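Local coordinates for protein putative beta-glucosidase (Bifidobacterium adolescentis, PDB 5WAB) that acts as a family 3 beta-glucosidase, releasing terminal glucose from beta-glucosides, and may also cleave the alpha-L-arabinopyranosidic linkage of ginsenoside Rb2, at residues Tyr6-Leu12 with Val32-Ile37; Ala68-Pro72 with His304-Ala308; Leu176-Phe181 with Arg212-Thr216. One frame throughout, in Å; residues are numbered along the deposited sequence.

Contact 1 (Tyr6-Leu12 with Val32-Ile37)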
loop_
_atom_site.group_PDB
_atom_site.type_symbol
_atom_site.label_atom_id
_atom_site.label_comp_id
_atom_site.label_asym_id
_atom_site.label_seq_id
_atom_site.Cartn_x
_atom_site.Cartn_y
_atom_site.Cartn_z
ATOM N N TYR A 6 31.749 -15.437 -15.687
ATOM C CA TYR A 6 30.968 -16.648 -15.870
ATOM C C TYR A 6 30.056 -16.860 -14.669
ATOM O O TYR A 6 30.525 -16.808 -13.528
ATOM C CB TYR A 6 31.900 -17.838 -16.056
ATOM C CG TYR A 6 31.223 -19.148 -16.360
ATOM C CD1 TYR A 6 30.794 -19.978 -15.339
ATOM C CD2 TYR A 6 31.045 -19.569 -17.669
ATOM C CE1 TYR A 6 30.186 -21.190 -15.612
ATOM C CE2 TYR A 6 30.440 -20.778 -17.955
ATOM C CZ TYR A 6 30.015 -21.585 -16.922
ATOM O OH TYR A 6 29.413 -22.789 -17.196
ATOM N N PRO A 7 28.755 -17.111 -14.885
ATOM C CA PRO A 7 28.200 -17.215 -16.243
ATOM C C PRO A 7 27.591 -15.914 -16.779
ATOM O O PRO A 7 27.231 -15.034 -15.996
ATOM C CB PRO A 7 27.110 -18.273 -16.073
ATOM C CG PRO A 7 26.597 -18.013 -14.676
ATOM C CD PRO A 7 27.798 -17.579 -13.864
ATOM N N SER A 8 27.507 -15.802 -18.108
ATOM C CA SER A 8 26.796 -14.727 -18.795
ATOM C C SER A 8 26.074 -15.334 -19.990
ATOM O O SER A 8 26.145 -16.543 -20.225
ATOM C CB SER A 8 27.742 -13.604 -19.244
ATOM O OG SER A 8 28.583 -14.029 -20.302
ATOM N N VAL A 9 25.394 -14.487 -20.772
ATOM C CA VAL A 9 24.727 -14.995 -21.970
ATOM C C VAL A 9 25.719 -15.398 -23.049
ATOM O O VAL A 9 25.359 -16.156 -23.957
ATOM C CB VAL A 9 23.721 -13.990 -22.559
ATOM C CG1 VAL A 9 22.401 -14.069 -21.822
ATOM C CG2 VAL A 9 24.296 -12.586 -22.553
ATOM N N ASN A 10 26.962 -14.918 -22.979
ATOM C CA ASN A 10 27.986 -15.369 -23.918
ATOM C C ASN A 10 28.298 -16.851 -23.756
ATOM O O ASN A 10 28.775 -17.484 -24.706
ATOM C CB ASN A 10 29.266 -14.554 -23.732
ATOM C CG ASN A 10 29.068 -13.088 -24.041
ATOM O OD1 ASN A 10 28.275 -12.728 -24.908
ATOM N ND2 ASN A 10 29.800 -12.230 -23.337
ATOM N N ASP A 11 28.002 -17.421 -22.593
ATOM C CA ASP A 11 28.277 -18.820 -22.317
ATOM C C ASP A 11 27.113 -19.729 -22.685
ATOM O O ASP A 11 27.226 -20.950 -22.536
ATOM C CB ASP A 11 28.630 -18.994 -20.832
ATOM C CG ASP A 11 29.844 -18.174 -20.416
ATOM O OD1 ASP A 11 30.907 -18.323 -21.049
ATOM O OD2 ASP A 11 29.741 -17.378 -19.456
ATOM N N LEU A 12 26.015 -19.173 -23.185
ATOM C CA LEU A 12 24.801 -19.926 -23.459
ATOM C C LEU A 12 24.569 -20.089 -24.958
ATOM O O LEU A 12 24.881 -19.199 -25.756
ATOM C CB LEU A 12 23.590 -19.228 -22.837
ATOM C CG LEU A 12 23.772 -18.949 -21.346
ATOM C CD1 LEU A 12 22.590 -18.170 -20.799
ATOM C CD2 LEU A 12 24.008 -20.241 -20.569
ATOM N N VAL A 32 19.646 -23.569 -15.654
ATOM C CA VAL A 32 20.657 -24.111 -16.551
ATOM C C VAL A 32 21.801 -24.542 -15.642
ATOM O O VAL A 32 22.867 -23.913 -15.619
ATOM C CB VAL A 32 21.108 -23.078 -17.600
ATOM C CG1 VAL A 32 21.899 -23.753 -18.717
ATOM C CG2 VAL A 32 19.917 -22.316 -18.159
ATOM N N GLU A 33 21.563 -25.597 -14.851
ATOM C CA GLU A 33 22.539 -26.022 -13.853
ATOM C C GLU A 33 23.850 -26.465 -14.487
ATOM O O GLU A 33 24.901 -26.399 -13.840
ATOM C CB GLU A 33 21.964 -27.140 -12.984
ATOM C CG GLU A 33 21.039 -26.669 -11.864
ATOM C CD GLU A 33 19.592 -26.534 -12.313
ATOM O OE1 GLU A 33 19.309 -26.799 -13.504
ATOM O OE2 GLU A 33 18.738 -26.167 -11.473
ATOM N N ALA A 34 23.818 -26.918 -15.744
ATOM C CA ALA A 34 25.042 -27.362 -16.403
ATOM C C ALA A 34 26.026 -26.222 -16.614
ATOM O O ALA A 34 27.216 -26.475 -16.830
ATOM C CB ALA A 34 24.714 -28.013 -17.745
ATOM N N LYS A 35 25.562 -24.978 -16.564
ATOM C CA LYS A 35 26.421 -23.832 -16.800
ATOM C C LYS A 35 26.357 -22.863 -15.629
ATOM O O LYS A 35 26.599 -21.663 -15.788
ATOM C CB LYS A 35 26.069 -23.152 -18.121
ATOM C CG LYS A 35 26.290 -24.089 -19.298
ATOM C CD LYS A 35 26.210 -23.383 -20.628
ATOM C CE LYS A 35 26.608 -24.311 -21.745
ATOM N NZ LYS A 35 26.536 -23.619 -23.053
ATOM N N GLY A 36 26.029 -23.383 -14.448
ATOM C CA GLY A 36 26.094 -22.608 -13.226
ATOM C C GLY A 36 24.983 -21.613 -13.008
ATOM O O GLY A 36 25.189 -20.615 -12.310
ATOM N N ILE A 37 23.813 -21.847 -13.585
ATOM C CA ILE A 37 22.657 -20.981 -13.400
ATOM C C ILE A 37 21.562 -21.795 -12.721
ATOM O O ILE A 37 20.793 -22.494 -13.383
ATOM C CB ILE A 37 22.172 -20.394 -14.736
ATOM C CG1 ILE A 37 23.315 -19.652 -15.427
ATOM C CG2 ILE A 37 21.003 -19.450 -14.496
ATOM C CD1 ILE A 37 22.908 -19.025 -16.735
#
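Lys35 gives up the most surface in this contact. Its extended side chain (mttt) lies along segment 6-12, with CD 3.8 Å from Leu12 CD2, and ends in a hydrogen bond from Lys35 NZ to Asp11 O (2.8 Å). The same ammonium group forms a salt bridge with Glu16, so it ties the Asp11 carbonyl to helix 14-19. Leu12 packs against Ile37, both its methyl carbons CD1 and CD2 lying 4.2 Å from Ile37 CD1, with CD2 also meeting Lys35. Pro7, which follows a cis peptide bond, points its ring at the turn, with Pro7 CB 3.4 Å from Lys35 O and Pro7 CG 3.7 Å from Ile37 CG1. Next to it, Tyr6 OH approaches Lys35 CA at 3.2 Å. Helix 271-292 backs the pair, touching Pro7 and Ile37. The chain after Pro7 folds through an ST turn, Ser8 OG accepting from Asn10 N. With helix 14-19 between them in sequence, the N-terminal loop packs directly on the loop that leads into strand 41-44 of the TIM-barrel-type domain.

Contact 2 (Ala68-Pro72 with His304-Ala308); sequences ATCFP and HDEVA
An extended, irregular strip, Ala68-Pro72, runs past one face of helix 301-313 in the same general sense as the helix. Its phi values lie between -61° and -146°, psi between 100° and 165°. Residues 304-308 are regular alpha-helix, with Ala308 N bonded to His304 O at 3.0 Å. The register pairs Thr69 with Asp305 (CA atoms 6.4 Å apart) and Phe71 with Ala308 (5.3 Å), a close approach that the small alanine permits.

Thr69 (m) points at the helix: OG1 lies 3.5 Å from His304 CB, near the plane of the imidazole, and CG2 is 3.9 Å from Ala308 CB. Cys70 (t) turns its CB away. Phe71 (chi1 -64°, chi2 -85°) leaves its backbone sideways but brings its ring to the helix, with CE1 4.0 Å from both His304 O and Val307 CG1 (Val307 is t), and CD1 4.0 Å from Ala308 CB. The Phe71 ring also meets Val89, Ala92 and Met93 of helix 83-99, wedged between two helices. Pro72 CD lies 4.4 Å from Ala308 O.

The His304 CA-to-CB bond points toward the loop, but chi1 -71° and chi2 -170° carry the ring on to Glu96 and Glu95, and Glu96 OE2 also binds Thr69 OG1. Gln474 bridges Cys70 N and Asp305 OD1. This joins a loop of the barrel domain to the helix leading into strand 317-321 of the six-stranded mixed sheet. Between the segments the contact is van der Waals, its polar groups linked through third parties; hydrogen bonds of both His304 nitrogens to carboxylates are consistent with an imidazolium ion.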
loop_
_atom_site.group_PDB
_atom_site.type_symbol
_atom_site.label_atom_id
_atom_site.label_comp_id
_atom_site.label_asym_id
_atom_site.label_seq_id
_atom_site.Cartn_x
_atom_site.Cartn_y
_atom_site.Cartn_z
ATOM N N ALA A 68 5.674 -19.771 8.544
ATOM C CA ALA A 68 6.394 -18.513 8.424
ATOM C C ALA A 68 5.647 -17.449 9.211
ATOM O O ALA A 68 4.486 -17.626 9.587
ATOM C CB ALA A 68 6.562 -18.099 6.958
ATOM N N THR A 69 6.327 -16.333 9.454
ATOM C CA THR A 69 5.713 -15.221 10.167
ATOM C C THR A 69 4.725 -14.501 9.258
ATOM O O THR A 69 5.097 -14.008 8.187
ATOM C CB THR A 69 6.780 -14.253 10.665
ATOM O OG1 THR A 69 7.659 -14.943 11.563
ATOM C CG2 THR A 69 6.128 -13.063 11.382
ATOM N N CYS A 70 3.466 -14.442 9.680
ATOM C CA CYS A 70 2.438 -13.728 8.931
ATOM C C CYS A 70 2.420 -12.291 9.435
ATOM O O CYS A 70 1.850 -11.993 10.487
ATOM C CB CYS A 70 1.082 -14.408 9.089
ATOM S SG CYS A 70 -0.273 -13.628 8.161
ATOM N N PHE A 71 3.053 -11.396 8.689
ATOM C CA PHE A 71 3.050 -9.992 9.062
ATOM C C PHE A 71 1.706 -9.360 8.711
ATOM O O PHE A 71 0.947 -9.904 7.904
ATOM C CB PHE A 71 4.190 -9.266 8.356
ATOM C CG PHE A 71 5.547 -9.750 8.763
ATOM C CD1 PHE A 71 6.172 -9.238 9.887
ATOM C CD2 PHE A 71 6.200 -10.718 8.021
ATOM C CE1 PHE A 71 7.420 -9.687 10.268
ATOM C CE2 PHE A 71 7.447 -11.171 8.397
ATOM C CZ PHE A 71 8.058 -10.654 9.523
ATOM N N PRO A 72 1.379 -8.213 9.301
ATOM C CA PRO A 72 0.119 -7.558 8.960
ATOM C C PRO A 72 0.087 -7.206 7.487
ATOM O O PRO A 72 1.081 -6.700 6.943
ATOM C CB PRO A 72 0.116 -6.297 9.842
ATOM C CG PRO A 72 1.537 -6.101 10.249
ATOM C CD PRO A 72 2.099 -7.483 10.361
ATOM N N HIS A 304 11.311 -12.686 14.979
ATOM C CA HIS A 304 10.455 -12.257 13.879
ATOM C C HIS A 304 9.025 -12.027 14.353
ATOM O O HIS A 304 8.345 -11.114 13.872
ATOM C CB HIS A 304 10.479 -13.293 12.753
ATOM C CG HIS A 304 11.774 -13.348 12.004
ATOM N ND1 HIS A 304 11.927 -14.066 10.838
ATOM C CD2 HIS A 304 12.978 -12.782 12.256
ATOM C CE1 HIS A 304 13.166 -13.934 10.399
ATOM N NE2 HIS A 304 13.826 -13.164 11.244
ATOM N N ASP A 305 8.559 -12.835 15.308
ATOM C CA ASP A 305 7.220 -12.643 15.851
ATOM C C ASP A 305 7.110 -11.330 16.609
ATOM O O ASP A 305 6.025 -10.738 16.666
ATOM C CB ASP A 305 6.849 -13.814 16.760
ATOM C CG ASP A 305 5.457 -13.690 17.329
ATOM O OD1 ASP A 305 4.501 -13.564 16.538
ATOM O OD2 ASP A 305 5.318 -13.715 18.566
ATOM N N GLU A 306 8.221 -10.853 17.178
ATOM C CA GLU A 306 8.211 -9.562 17.857
ATOM C C GLU A 306 8.175 -8.413 16.863
ATOM O O GLU A 306 7.554 -7.380 17.133
ATOM C CB GLU A 306 9.426 -9.436 18.768
ATOM C CG GLU A 306 9.380 -10.333 19.983
ATOM C CD GLU A 306 10.684 -10.330 20.749
ATOM O OE1 GLU A 306 11.637 -9.664 20.290
ATOM O OE2 GLU A 306 10.750 -10.980 21.816
ATOM N N VAL A 307 8.833 -8.566 15.716
ATOM C CA VAL A 307 8.689 -7.571 14.662
ATOM C C VAL A 307 7.235 -7.506 14.214
ATOM O O VAL A 307 6.675 -6.418 14.028
ATOM C CB VAL A 307 9.647 -7.888 13.496
ATOM C CG1 VAL A 307 9.417 -6.944 12.321
ATOM C CG2 VAL A 307 11.093 -7.800 13.974
ATOM N N ALA A 308 6.589 -8.669 14.076
ATOM C CA ALA A 308 5.166 -8.708 13.755
ATOM C C ALA A 308 4.321 -8.110 14.873
ATOM O O ALA A 308 3.276 -7.506 14.608
ATOM C CB ALA A 308 4.730 -10.147 13.472
#

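Contact 3 (Leu176-Phe181 with Arg212-Thr216); sequences LREIYF and RWLLT
Two helices meet by their side chains alone, the nearest CA atoms, those of Phe181 and Leu214, standing 10.1 Å apart. Residues 176-180 lie on helix 173-180, with a wide pi-type turn in which Phe181 N reaches back weakly to Leu176 O at 2.9 Å. Residues 212-216 open helix 212-222, with Thr216 N bonded to Arg212 O at 2.8 Å and a wider pi-type turn at 213-216.

Leu176 (mt) points its CB at the partner helix and sets CD1 4.1 Å from Trp213 CH2. Arg177 leaves sideways (chi1 -65°, chi2 -72°, chi3 -173°) and then stretches across, bringing NH2 to 4.0 Å from Trp213 CZ2, oblique to the indole. It also makes a cation-pi contact with Trp630, within the fibronectin type III-like range. Glu178, Ile179 and Tyr180 lie on the remote faces of the turn. Phe181 (chi1 -80°, chi2 -6°) returns the chain to the interface: CE2 is 3.7 Å from Trp213 CH2, and CZ is 3.5 Å from Leu214 CD1. The Phe181 ring and the six-membered ring of Trp213 have centroids 5.9 Å apart and planes at 40°.

Trp213 (chi1 173°, chi2 78°) and Leu214 (tp) both leave their CA sideways before reaching across. Helix 173-180, followed by helix 182-190, precedes strand 195-198 of the parallel sheet, and helix 212-222 comes after it and before strand 228-230, consistent with neighbouring outer helices of a beta/alpha barrel. The contact is an aliphatic and aromatic cluster centred on the indole, with the Arg177 guanidinium close by, its charge answered by Glu222.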
loop_
_atom_site.group_PDB
_atom_site.type_symbol
_atom_site.label_atom_id
_atom_site.label_comp_id
_atom_site.label_asym_id
_atom_site.label_seq_id
_atom_site.Cartn_x
_atom_site.Cartn_y
_atom_site.Cartn_z
ATOM N N LEU A 176 -1.993 8.703 -15.201
ATOM C CA LEU A 176 -0.940 7.691 -15.139
ATOM C C LEU A 176 0.316 8.251 -14.480
ATOM O O LEU A 176 0.884 7.633 -13.572
ATOM C CB LEU A 176 -0.624 7.177 -16.545
ATOM C CG LEU A 176 -1.531 6.106 -17.146
ATOM C CD1 LEU A 176 -1.163 5.888 -18.584
ATOM C CD2 LEU A 176 -1.427 4.801 -16.365
ATOM N N ARG A 177 0.753 9.436 -14.915
ATOM C CA ARG A 177 2.006 9.999 -14.423
ATOM C C ARG A 177 1.903 10.456 -12.971
ATOM O O ARG A 177 2.881 10.357 -12.222
ATOM C CB ARG A 177 2.432 11.168 -15.310
ATOM C CG ARG A 177 2.774 10.784 -16.733
ATOM C CD ARG A 177 4.079 10.042 -16.780
ATOM N NE ARG A 177 4.518 9.812 -18.151
ATOM C CZ ARG A 177 5.713 9.333 -18.475
ATOM N NH1 ARG A 177 6.587 9.038 -17.521
ATOM N NH2 ARG A 177 6.036 9.160 -19.750
ATOM N N GLU A 178 0.747 10.973 -12.551
ATOM C CA GLU A 178 0.640 11.557 -11.218
ATOM C C GLU A 178 0.045 10.617 -10.177
ATOM O O GLU A 178 0.324 10.787 -8.983
ATOM C CB GLU A 178 -0.192 12.845 -11.252
ATOM C CG GLU A 178 0.388 13.962 -12.106
ATOM C CD GLU A 178 -0.309 15.290 -11.881
ATOM O OE1 GLU A 178 -0.877 15.482 -10.785
ATOM O OE2 GLU A 178 -0.310 16.130 -12.806
ATOM N N ILE A 179 -0.781 9.645 -10.577
ATOM C CA ILE A 179 -1.483 8.772 -9.633
ATOM C C ILE A 179 -0.891 7.365 -9.621
ATOM O O ILE A 179 -0.447 6.879 -8.579
ATOM C CB ILE A 179 -3.001 8.734 -9.921
ATOM C CG1 ILE A 179 -3.598 10.149 -9.939
ATOM C CG2 ILE A 179 -3.699 7.840 -8.910
ATOM C CD1 ILE A 179 -3.454 10.918 -8.643
ATOM N N TYR A 180 -0.886 6.689 -10.768
ATOM C CA TYR A 180 -0.614 5.256 -10.792
ATOM C C TYR A 180 0.854 4.913 -11.002
ATOM O O TYR A 180 1.248 3.772 -10.730
ATOM C CB TYR A 180 -1.477 4.598 -11.878
ATOM C CG TYR A 180 -2.942 4.902 -11.656
ATOM C CD1 TYR A 180 -3.689 4.159 -10.752
ATOM C CD2 TYR A 180 -3.563 5.969 -12.301
ATOM C CE1 TYR A 180 -5.017 4.443 -10.516
ATOM C CE2 TYR A 180 -4.903 6.262 -12.071
ATOM C CZ TYR A 180 -5.621 5.494 -11.171
ATOM O OH TYR A 180 -6.946 5.765 -10.921
ATOM N N PHE A 181 1.678 5.876 -11.402
ATOM C CA PHE A 181 3.106 5.645 -11.608
ATOM C C PHE A 181 3.980 6.034 -10.414
ATOM O O PHE A 181 4.914 5.286 -10.104
ATOM C CB PHE A 181 3.598 6.392 -12.855
ATOM C CG PHE A 181 3.283 5.694 -14.152
ATOM C CD1 PHE A 181 2.709 4.431 -14.159
ATOM C CD2 PHE A 181 3.530 6.317 -15.367
ATOM C CE1 PHE A 181 2.417 3.788 -15.356
ATOM C CE2 PHE A 181 3.232 5.684 -16.566
ATOM C CZ PHE A 181 2.677 4.419 -16.558
ATOM N N ARG A 212 5.433 -2.141 -24.630
ATOM C CA ARG A 212 6.826 -1.709 -24.695
ATOM C C ARG A 212 7.004 -0.315 -24.107
ATOM O O ARG A 212 8.020 -0.032 -23.459
ATOM C CB ARG A 212 7.327 -1.740 -26.140
ATOM C CG ARG A 212 8.770 -1.305 -26.280
ATOM C CD ARG A 212 9.307 -1.610 -27.659
ATOM N NE ARG A 212 10.656 -1.089 -27.830
ATOM C CZ ARG A 212 11.760 -1.728 -27.441
ATOM N NH1 ARG A 212 11.677 -2.919 -26.856
ATOM N NH2 ARG A 212 12.953 -1.179 -27.640
ATOM N N TRP A 213 6.033 0.572 -24.329
ATOM C CA TRP A 213 6.096 1.890 -23.714
ATOM C C TRP A 213 6.187 1.778 -22.200
ATOM O O TRP A 213 6.996 2.463 -21.563
ATOM C CB TRP A 213 4.879 2.720 -24.121
ATOM C CG TRP A 213 4.793 4.029 -23.407
ATOM C CD1 TRP A 213 5.504 5.158 -23.685
ATOM C CD2 TRP A 213 3.941 4.351 -22.301
ATOM N NE1 TRP A 213 5.151 6.164 -22.820
ATOM C CE2 TRP A 213 4.188 5.694 -21.964
ATOM C CE3 TRP A 213 2.992 3.636 -21.568
ATOM C CZ2 TRP A 213 3.522 6.336 -20.920
ATOM C CZ3 TRP A 213 2.331 4.275 -20.534
ATOM C CH2 TRP A 213 2.602 5.608 -20.218
ATOM N N LEU A 214 5.381 0.899 -21.611
ATOM C CA LEU A 214 5.376 0.761 -20.162
ATOM C C LEU A 214 6.667 0.116 -19.672
ATOM O O LEU A 214 7.371 0.679 -18.825
ATOM C CB LEU A 214 4.152 -0.056 -19.733
ATOM C CG LEU A 214 3.907 -0.205 -18.233
ATOM C CD1 LEU A 214 3.513 1.140 -17.630
ATOM C CD2 LEU A 214 2.830 -1.253 -17.970
ATOM N N LEU A 215 7.011 -1.055 -20.220
ATOM C CA LEU A 215 8.110 -1.859 -19.696
ATOM C C LEU A 215 9.486 -1.369 -20.135
ATOM O O LEU A 215 10.484 -1.734 -19.503
ATOM C CB LEU A 215 7.938 -3.317 -20.119
ATOM C CG LEU A 215 6.654 -4.052 -19.722
ATOM C CD1 LEU A 215 6.735 -5.530 -20.118
ATOM C CD2 LEU A 215 6.392 -3.905 -18.231
ATOM N N THR A 216 9.574 -0.565 -21.197
ATOM C CA THR A 216 10.870 -0.144 -21.713
ATOM C C THR A 216 10.995 1.371 -21.763
ATOM O O THR A 216 11.913 1.920 -21.148
ATOM C CB THR A 216 11.114 -0.749 -23.104
ATOM O OG1 THR A 216 11.057 -2.177 -23.022
ATOM C CG2 THR A 216 12.494 -0.339 -23.633
#

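The three contacts are well separated, with centres 37 Å apart for contacts 1 and 2 and 33 Å for each pair involving contact 3. None touches another. Contact 1 comes first in sequence and is complete before strand 41-44 begins the five-stranded parallel sheet; it ties the N-terminal segment to the loop before that strand. The first segment of contact 2 follows the strand, and its second, on helix 301-313, follows the barrel-domain helices in sequence, linking the barrel domain to the helix before strand 317-321 of the six-stranded sheet. Both segments of contact 3 fall between those two, before and after strand 195-198; it pairs two barrel-domain helices across the chain's centre from contact 2.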